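Local coordinates for putative metal binding protein (Coccidioides immitis, PDB 3CVG) that is of unconfirmed function but probably binds a metal ion or another small ligand, as a member of the periplasmic-binding-protein superfamily, at residues P113-P116 against A117-G121. Residues are numbered along the deposited sequence; the frame is centred on the assembly and turned at random.
Sequences PSNP and AKLSG
Asn115 meets Lys118 and Leu119 round a type I beta turn, in the loop that joins strand 100-111 to helix 125-138 of this protein of the periplasmic-binding-protein superfamily. It illustrates how one carboxamide can reinforce a turn beyond its backbone bond. That bond runs from Lys118 N to Asn115 O over 2.8 Å, the donor standing well above the carbonyl plane. On the inner, closely packed side, the CB-CG bond of Asn115 lies anti to its own N (chi1 -168°), which carries the amide across to the backbone of Leu119. There the two ends of the amide do opposite jobs, OD1 accepting and ND2 donating. OD1 takes Leu119 N at 3.0 Å, reached at a steep C=O...N angle of 99°. Two bonds to the same residue hold the amide group against rotation, and Tyr200 OH, a further hydrogen-bonding partner of OD1, ties the turn to strand 200-204. Pro116 and Ala117 pack on Val145, and Leu119 on Tyr222. The outer side is looser. Lys118 is exposed, and its chain, extended as far as CE, turns at the last bond (chi4 51°) to fold its ammonium back over the turn. NZ thereby donates a hydrogen bond to Pro116 O at 3.1 Å, tilted from that carbonyl's plane. On the inner side, by contrast, ND2 meets a lone pair of Leu119 O in the carbonyl plane, at 3.0 Å.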
ATOM      1  N   PRO A 113     -20.348  -1.949  12.716  1.00 24.44           N
ATOM      2  CA  PRO A 113     -21.509  -2.794  12.424  1.00 25.68           C
ATOM      3  C   PRO A 113     -22.815  -1.993  12.394  1.00 26.95           C
ATOM      4  O   PRO A 113     -23.736  -2.337  11.667  1.00 26.92           O
ATOM      5  CB  PRO A 113     -21.485  -3.813  13.562  1.00 24.91           C
ATOM      6  CG  PRO A 113     -20.027  -3.967  13.831  1.00 26.99           C
ATOM      7  CD  PRO A 113     -19.522  -2.543  13.782  1.00 24.31           C
ATOM      8  N   SER A 114     -22.888  -0.923  13.178  1.00 29.06           N
ATOM      9  CA  SER A 114     -24.096  -0.097  13.221  1.00 29.62           C
ATOM     10  C   SER A 114     -24.374   0.598  11.892  1.00 29.40           C
ATOM     11  O   SER A 114     -25.503   1.003  11.622  1.00 30.03           O
ATOM     12  CB  SER A 114     -23.995   0.945  14.340  1.00 30.22           C
ATOM     13  OG  SER A 114     -22.791   1.687  14.243  1.00 29.86           O
ATOM     14  N   ASN A 115     -23.333   0.753  11.075  1.00 28.37           N
ATOM     15  CA  ASN A 115     -23.467   1.363   9.759  1.00 25.08           C
ATOM     16  C   ASN A 115     -24.360   2.610   9.751  1.00 24.13           C
ATOM     17  O   ASN A 115     -25.381   2.652   9.064  1.00 23.62           O
ATOM     18  CB  ASN A 115     -24.008   0.300   8.784  1.00 25.48           C
ATOM     19  CG  ASN A 115     -23.912   0.723   7.331  1.00 27.06           C
ATOM     20  OD1 ASN A 115     -23.150   1.625   6.977  1.00 27.52           O
ATOM     21  ND2 ASN A 115     -24.675   0.049   6.471  1.00 26.58           N
ATOM     22  N   PRO A 116     -23.983   3.648  10.515  1.00 22.70           N
ATOM     23  CA  PRO A 116     -24.794   4.868  10.545  1.00 23.02           C
ATOM     24  C   PRO A 116     -24.950   5.561   9.190  1.00 24.10           C
ATOM     25  O   PRO A 116     -25.957   6.241   8.950  1.00 25.47           O
ATOM     26  CB  PRO A 116     -24.083   5.732  11.592  1.00 22.71           C
ATOM     27  CG  PRO A 116     -22.654   5.234  11.548  1.00 22.80           C
ATOM     28  CD  PRO A 116     -22.856   3.742  11.459  1.00 21.79           C
ATOM     29  N   ALA A 117     -23.972   5.381   8.303  1.00 23.14           N
ATOM     30  CA  ALA A 117     -24.030   5.981   6.976  1.00 24.29           C
ATOM     31  C   ALA A 117     -24.951   5.163   6.068  1.00 24.03           C
ATOM     32  O   ALA A 117     -25.239   5.558   4.936  1.00 20.73           O
ATOM     33  CB  ALA A 117     -22.640   6.054   6.370  1.00 23.70           C
ATOM     34  N   LYS A 118     -25.396   4.017   6.573  1.00 24.48           N
ATOM     35  CA  LYS A 118     -26.293   3.137   5.827  1.00 27.79           C
ATOM     36  C   LYS A 118     -25.752   2.756   4.447  1.00 27.60           C
ATOM     37  O   LYS A 118     -26.470   2.787   3.445  1.00 27.49           O
ATOM     38  CB  LYS A 118     -27.672   3.799   5.720  1.00 28.30           C
ATOM     39  CG  LYS A 118     -28.260   4.077   7.093  1.00 31.07           C
ATOM     40  CD  LYS A 118     -29.533   4.908   7.060  1.00 33.81           C
ATOM     41  CE  LYS A 118     -30.021   5.164   8.488  1.00 37.10           C
ATOM     42  NZ  LYS A 118     -28.938   5.702   9.385  1.00 37.11           N
ATOM     43  N   LEU A 119     -24.478   2.380   4.415  1.00 27.57           N
ATOM     44  CA  LEU A 119     -23.807   1.977   3.188  1.00 28.40           C
ATOM     45  C   LEU A 119     -24.294   0.615   2.704  1.00 31.33           C
ATOM     46  O   LEU A 119     -24.465  -0.309   3.499  1.00 31.11           O
ATOM     47  CB  LEU A 119     -22.294   1.911   3.412  1.00 25.99           C
ATOM     48  CG  LEU A 119     -21.588   3.198   3.842  1.00 23.42           C
ATOM     49  CD1 LEU A 119     -20.083   2.991   3.768  1.00 21.10           C
ATOM     50  CD2 LEU A 119     -22.013   4.344   2.927  1.00 19.85           C
ATOM     51  N   SER A 120     -24.506   0.501   1.395  1.00 33.85           N
ATOM     52  CA  SER A 120     -24.962  -0.744   0.782  1.00 36.38           C
ATOM     53  C   SER A 120     -23.809  -1.390   0.016  1.00 37.72           C
ATOM     54  O   SER A 120     -23.249  -0.799  -0.904  1.00 35.69           O
ATOM     55  CB  SER A 120     -26.129  -0.466  -0.170  1.00 38.58           C
ATOM     56  OG  SER A 120     -26.601  -1.663  -0.767  1.00 41.47           O
ATOM     57  N   GLY A 121     -23.470  -2.615   0.405  1.00 39.02           N
ATOM     58  CA  GLY A 121     -22.372  -3.338  -0.213  1.00 40.26           C
ATOM     59  C   GLY A 121     -22.180  -3.279  -1.721  1.00 41.89           C
ATOM     60  O   GLY A 121     -21.044  -3.284  -2.198  1.00 41.80           O
TER